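Local coordinates for Anapc5 protein (Xenopus laevis, PDB 5BPZ) that serves as a subunit of the anaphase-promoting complex, probably acting through its helical N-terminal domain as part of the scaffold of this cell-cycle ubiquitin ligase, at residues K151-T154 and S155-Q158; K143-F146 and S147-Y150. All blocks are in the same frame, centred on the assembly; numbering follows the deposited sequence.

Interaction 1. Residues K151-T154 and S155-Q158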
ATOM      1  N   LYS A 151      -9.474  -8.932  11.636  1.00 64.92           N
ATOM      2  CA  LYS A 151     -10.469  -7.945  11.186  1.00 62.96           C
ATOM      3  C   LYS A 151      -9.860  -6.975  10.162  1.00 62.29           C
ATOM      4  O   LYS A 151     -10.592  -6.416   9.345  1.00 60.81           O
ATOM      5  CB  LYS A 151     -11.114  -7.175  12.367  1.00 68.49           C
ATOM      6  CG  LYS A 151     -11.833  -8.032  13.420  1.00 81.00           C
ATOM      7  CD  LYS A 151     -13.080  -8.739  12.903  1.00 97.49           C
ATOM      8  CE  LYS A 151     -13.532  -9.824  13.849  1.00114.64           C
ATOM      9  NZ  LYS A 151     -14.632 -10.634  13.267  1.00123.79           N
ATOM     10  N   LEU A 152      -8.518  -6.812  10.177  1.00 55.37           N
ATOM     11  CA  LEU A 152      -7.818  -5.973   9.205  1.00 50.45           C
ATOM     12  C   LEU A 152      -7.765  -6.674   7.844  1.00 51.93           C
ATOM     13  O   LEU A 152      -8.011  -6.032   6.817  1.00 47.89           O
ATOM     14  CB  LEU A 152      -6.412  -5.590   9.696  1.00 49.52           C
ATOM     15  CG  LEU A 152      -5.533  -4.772   8.737  1.00 50.06           C
ATOM     16  CD1 LEU A 152      -6.154  -3.403   8.424  1.00 48.26           C
ATOM     17  CD2 LEU A 152      -4.122  -4.651   9.275  1.00 48.40           C
ATOM     18  N   TYR A 153      -7.473  -7.987   7.840  1.00 50.90           N
ATOM     19  CA  TYR A 153      -7.427  -8.777   6.614  1.00 50.26           C
ATOM     20  C   TYR A 153      -8.806  -8.899   5.959  1.00 54.48           C
ATOM     21  O   TYR A 153      -8.885  -8.822   4.733  1.00 52.49           O
ATOM     22  CB  TYR A 153      -6.782 -10.161   6.839  1.00 54.87           C
ATOM     23  CG  TYR A 153      -6.704 -10.981   5.569  1.00 55.75           C
ATOM     24  CD1 TYR A 153      -5.876 -10.596   4.515  1.00 55.35           C
ATOM     25  CD2 TYR A 153      -7.524 -12.093   5.382  1.00 58.21           C
ATOM     26  CE1 TYR A 153      -5.843 -11.312   3.322  1.00 55.79           C
ATOM     27  CE2 TYR A 153      -7.500 -12.817   4.191  1.00 58.42           C
ATOM     28  CZ  TYR A 153      -6.667 -12.414   3.159  1.00 61.34           C
ATOM     29  OH  TYR A 153      -6.640 -13.112   1.980  1.00 60.22           O
ATOM     30  N   THR A 154      -9.884  -9.063   6.758  1.00 53.46           N
ATOM     31  CA  THR A 154     -11.246  -9.151   6.206  1.00 53.69           C
ATOM     32  C   THR A 154     -11.636  -7.795   5.597  1.00 55.31           C
ATOM     33  O   THR A 154     -12.163  -7.760   4.483  1.00 52.97           O
ATOM     34  CB  THR A 154     -12.271  -9.727   7.209  1.00 65.91           C
ATOM     35  OG1 THR A 154     -12.499  -8.805   8.275  1.00 70.33           O
ATOM     36  CG2 THR A 154     -11.873 -11.108   7.752  1.00 65.81           C
ATOM     37  N   SER A 155     -11.291  -6.685   6.294  1.00 52.19           N
ATOM     38  CA  SER A 155     -11.509  -5.305   5.833  1.00 50.07           C
ATOM     39  C   SER A 155     -10.813  -5.079   4.494  1.00 49.89           C
ATOM     40  O   SER A 155     -11.356  -4.382   3.637  1.00 47.99           O
ATOM     41  CB  SER A 155     -10.971  -4.300   6.849  1.00 54.05           C
ATOM     42  OG  SER A 155     -11.738  -4.324   8.041  1.00 71.34           O
ATOM     43  N   LEU A 156      -9.611  -5.673   4.327  1.00 45.33           N
ATOM     44  CA  LEU A 156      -8.804  -5.582   3.117  1.00 42.45           C
ATOM     45  C   LEU A 156      -9.477  -6.310   1.961  1.00 44.06           C
ATOM     46  O   LEU A 156      -9.486  -5.796   0.838  1.00 41.82           O
ATOM     47  CB  LEU A 156      -7.386  -6.118   3.366  1.00 42.98           C
ATOM     48  CG  LEU A 156      -6.443  -6.161   2.160  1.00 46.56           C
ATOM     49  CD1 LEU A 156      -6.000  -4.764   1.737  1.00 44.86           C
ATOM     50  CD2 LEU A 156      -5.267  -7.038   2.452  1.00 52.53           C
ATOM     51  N   GLN A 157     -10.015  -7.506   2.233  1.00 42.41           N
ATOM     52  CA  GLN A 157     -10.746  -8.297   1.242  1.00 42.11           C
ATOM     53  C   GLN A 157     -11.979  -7.528   0.760  1.00 44.27           C
ATOM     54  O   GLN A 157     -12.184  -7.450  -0.442  1.00 43.90           O
ATOM     55  CB  GLN A 157     -11.144  -9.651   1.811  1.00 46.37           C
ATOM     56  CG  GLN A 157      -9.966 -10.597   1.997  1.00 55.56           C
ATOM     57  CD  GLN A 157     -10.434 -11.903   2.569  1.00 61.01           C
ATOM     58  OE1 GLN A 157     -11.050 -11.953   3.637  1.00 59.09           O
ATOM     59  NE2 GLN A 157     -10.158 -12.990   1.867  1.00 48.31           N
ATOM     60  N   GLN A 158     -12.750  -6.902   1.687  1.00 41.22           N
ATOM     61  CA  GLN A 158     -13.939  -6.087   1.374  1.00 40.80           C
ATOM     62  C   GLN A 158     -13.551  -4.832   0.588  1.00 43.36           C
ATOM     63  O   GLN A 158     -14.292  -4.415  -0.299  1.00 43.92           O
ATOM     64  CB  GLN A 158     -14.681  -5.667   2.656  1.00 44.66           C
ATOM     65  CG  GLN A 158     -15.405  -6.794   3.380  1.00 59.85           C
ATOM     66  CD  GLN A 158     -15.966  -6.346   4.714  1.00 90.30           C
ATOM     67  OE1 GLN A 158     -15.239  -5.913   5.623  1.00 86.34           O
ATOM     68  NE2 GLN A 158     -17.273  -6.485   4.881  1.00 89.41           N
TER

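Interaction 2. Residues K143-F146 and S147-Y150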
ATOM      1  N   LYS A 143       1.810  -3.854  17.165  1.00 73.40           N
ATOM      2  CA  LYS A 143       1.073  -3.675  18.424  1.00 78.07           C
ATOM      3  C   LYS A 143      -0.383  -4.051  18.123  1.00 86.02           C
ATOM      4  O   LYS A 143      -1.326  -3.298  18.391  1.00 86.84           O
ATOM      5  CB  LYS A 143       1.215  -2.231  18.938  1.00 80.29           C
ATOM      6  CG  LYS A 143       2.500  -2.014  19.734  1.00 92.70           C
ATOM      7  CD  LYS A 143       3.363  -0.907  19.141  1.00 97.75           C
ATOM      8  CE  LYS A 143       4.824  -1.286  19.070  1.00103.79           C
ATOM      9  NZ  LYS A 143       5.108  -2.227  17.953  1.00106.97           N
ATOM     10  N   LEU A 144      -0.533  -5.247  17.536  1.00 84.12           N
ATOM     11  CA  LEU A 144      -1.759  -5.801  17.005  1.00 84.14           C
ATOM     12  C   LEU A 144      -2.833  -6.137  18.045  1.00 90.41           C
ATOM     13  O   LEU A 144      -3.367  -5.252  18.706  1.00 92.19           O
ATOM     14  CB  LEU A 144      -1.493  -7.012  16.067  1.00 84.01           C
ATOM     15  CG  LEU A 144      -0.566  -8.168  16.482  1.00 92.44           C
ATOM     16  CD1 LEU A 144      -1.260  -9.508  16.274  1.00 95.26           C
ATOM     17  CD2 LEU A 144       0.663  -8.195  15.614  1.00 93.30           C
ATOM     18  N   SER A 145      -3.165  -7.415  18.118  1.00 87.24           N
ATOM     19  CA  SER A 145      -4.190  -8.162  18.829  1.00 90.91           C
ATOM     20  C   SER A 145      -4.611  -9.009  17.652  1.00 90.51           C
ATOM     21  O   SER A 145      -4.942  -8.449  16.596  1.00 85.69           O
ATOM     22  CB  SER A 145      -5.333  -7.265  19.312  1.00 95.29           C
ATOM     23  OG  SER A 145      -6.610  -7.869  19.217  1.00104.16           O
ATOM     24  N   PHE A 146      -4.474 -10.340  17.769  1.00 88.64           N
ATOM     25  CA  PHE A 146      -4.801 -11.265  16.682  1.00 86.63           C
ATOM     26  C   PHE A 146      -6.192 -11.012  16.087  1.00 86.30           C
ATOM     27  O   PHE A 146      -6.361 -11.151  14.875  1.00 81.02           O
ATOM     28  CB  PHE A 146      -4.615 -12.728  17.106  1.00 93.78           C
ATOM     29  CG  PHE A 146      -4.555 -13.692  15.945  1.00 94.52           C
ATOM     30  CD1 PHE A 146      -3.455 -13.717  15.095  1.00 95.08           C
ATOM     31  CD2 PHE A 146      -5.611 -14.559  15.685  1.00 98.79           C
ATOM     32  CE1 PHE A 146      -3.416 -14.587  14.001  1.00 95.89           C
ATOM     33  CE2 PHE A 146      -5.562 -15.444  14.605  1.00101.20           C
ATOM     34  CZ  PHE A 146      -4.466 -15.451  13.770  1.00 97.03           C
ATOM     35  N   SER A 147      -7.157 -10.588  16.943  1.00 85.30           N
ATOM     36  CA  SER A 147      -8.531 -10.213  16.581  1.00 83.75           C
ATOM     37  C   SER A 147      -8.484  -9.040  15.602  1.00 80.58           C
ATOM     38  O   SER A 147      -9.068  -9.126  14.527  1.00 77.02           O
ATOM     39  CB  SER A 147      -9.315  -9.803  17.827  1.00 90.76           C
ATOM     40  OG  SER A 147     -10.530  -9.146  17.503  1.00 97.90           O
ATOM     41  N   GLN A 148      -7.735  -7.973  15.970  1.00 75.14           N
ATOM     42  CA  GLN A 148      -7.561  -6.754  15.186  1.00 69.70           C
ATOM     43  C   GLN A 148      -6.878  -7.013  13.835  1.00 70.13           C
ATOM     44  O   GLN A 148      -7.270  -6.399  12.834  1.00 65.39           O
ATOM     45  CB  GLN A 148      -6.830  -5.681  16.005  1.00 71.12           C
ATOM     46  CG  GLN A 148      -7.651  -5.099  17.159  1.00 80.78           C
ATOM     47  CD  GLN A 148      -6.968  -3.924  17.827  1.00 94.72           C
ATOM     48  OE1 GLN A 148      -5.887  -4.041  18.412  1.00 82.85           O
ATOM     49  NE2 GLN A 148      -7.599  -2.761  17.774  1.00 91.58           N
ATOM     50  N   VAL A 149      -5.894  -7.951  13.797  1.00 68.31           N
ATOM     51  CA  VAL A 149      -5.182  -8.344  12.568  1.00 64.84           C
ATOM     52  C   VAL A 149      -6.119  -9.111  11.631  1.00 66.89           C
ATOM     53  O   VAL A 149      -6.126  -8.844  10.425  1.00 62.28           O
ATOM     54  CB  VAL A 149      -3.843  -9.082  12.858  1.00 70.77           C
ATOM     55  CG1 VAL A 149      -3.455 -10.053  11.743  1.00 69.86           C
ATOM     56  CG2 VAL A 149      -2.722  -8.085  13.091  1.00 69.14           C
ATOM     57  N   TYR A 150      -6.924 -10.040  12.191  1.00 67.85           N
ATOM     58  CA  TYR A 150      -7.897 -10.824  11.424  1.00 67.48           C
ATOM     59  C   TYR A 150      -8.957  -9.891  10.828  1.00 66.97           C
ATOM     60  O   TYR A 150      -9.265 -10.010   9.640  1.00 62.92           O
ATOM     61  CB  TYR A 150      -8.535 -11.937  12.279  1.00 75.24           C
ATOM     62  CG  TYR A 150      -9.327 -12.935  11.457  1.00 79.12           C
ATOM     63  CD1 TYR A 150      -8.702 -14.020  10.848  1.00 82.58           C
ATOM     64  CD2 TYR A 150     -10.696 -12.774  11.254  1.00 80.17           C
ATOM     65  CE1 TYR A 150      -9.421 -14.929  10.070  1.00 85.38           C
ATOM     66  CE2 TYR A 150     -11.425 -13.672  10.475  1.00 81.96           C
ATOM     67  CZ  TYR A 150     -10.783 -14.752   9.887  1.00 92.27           C
ATOM     68  OH  TYR A 150     -11.494 -15.649   9.125  1.00 97.16           O
TER

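Interaction 1. Residues K151-T154 and S155-Q158
Two successive turns in the middle of helix 146-164 join Lys151-Thr154 to Ser155-Gln158 through i to i+4 backbone bonds, each turn adding side-chain contacts of its own. At the first, Lys151 O is gripped twice by Ser155. Ser155 N reaches Lys151 O at 3.1 Å from above the carbonyl plane, while Ser155 OG donates to that oxygen at 2.7 Å, tilted 19° out of the plane. Ser155 can do this because its OG lies beside its own backbone N and anti to its carbonyl carbon (chi1 -68°), which turns the hydroxyl back along the helix; Thr154 OG1 adds a weak bond to the same oxygen.

Two residues on, Gln157 N bonds to Tyr153 O at 3.0 Å, and the two side chains meet as well. Gln157 CG sits over one face of the Tyr153 ring, 4.2 Å from the ring centroid, in a CH-pi contact displaced toward the rim. Beyond it the amide crosses the ring at a slant, the planes 31° apart, with Gln157 CD 3.5 Å from Tyr153 CE2. Both polar ends are fixed from outside: Tyr153 OH bonds to Met98 O and Gln157 NE2 to Ala99 O, so ring and amide are held together at the end of helix 85-99. Leu156 CD2 approaches the ring obliquely, 4.2 Å from Tyr153 CD1.

The buried side of these turns packs on two other helices: Leu152 and Leu156 on Ile35 of helix 32-46, Leu152 also on Met106 of helix 103-114, and Tyr153 on Leu103 and Met106 of that same helix.

Interaction 2. Residues K143-F146 and S147-Y150
Ser145 O accepts from Val149 N at 3.0 Å, and one residue further on Phe146 O accepts from Tyr150 N at the same length; these bonds close the first turn of helix 146-164. Ser145 holds the N-cap position, where amides of an opening turn lack partners from a preceding turn and a side chain can stand in for them. Ser145 OG accepts from Gln148 N, a weak capping bond of 3.4 Å whose N-H nevertheless points almost straight at the oxygen (166°). The same serine therefore meets the young helix twice, its carbonyl oxygen taking the amide of Val149 and its hydroxyl oxygen that of Gln148.

The aliphatic part of Gln148 folds back over the cap. With CG beside its own backbone N and anti to its carbonyl carbon (chi1 -70°), the chain runs back toward the start of the helix and places Gln148 CG 3.6 Å from Ser145 OG. Ser147 CB also lies 3.6 Å from Ser145 OG, so carbon atoms of two first-turn residues flank the capping oxygen.

Packing takes over on the inner side of the turn. Leu144, in the link after helix 129-142, and Val149 bring their side chains together at an angle across the helix start, joining a residue ahead of the cap to one inside the first turn. Val149 is buried and continues inward onto Leu103 and Met106 of helix 103-114, while Phe146 and Tyr150 also touch Leu103. At the centre of this apolar contact Val149 CG2 lies 3.8 Å from Leu144 CD1 and only 3.4 Å from Leu144 CB, closer than two carbons normally pack.

Followed from the N terminus, the chain leaves helix 129-142 and enters interaction 2, which closes the short loop into helix 146-164 and sets that helix's first turn. Interaction 1 begins at the very next residue and covers the two turns that follow. The contacts are consecutive along the chain: they neither nest nor cross, and their centres lie 12 Å apart. Together they illustrate how local bonding can start a helix and then carry it across its neighbours. Both reach helix 103-114, but interaction 2 connects it to the loop after helix 129-142, whereas interaction 1 extends the packing to helix 32-46 and the end of helix 85-99.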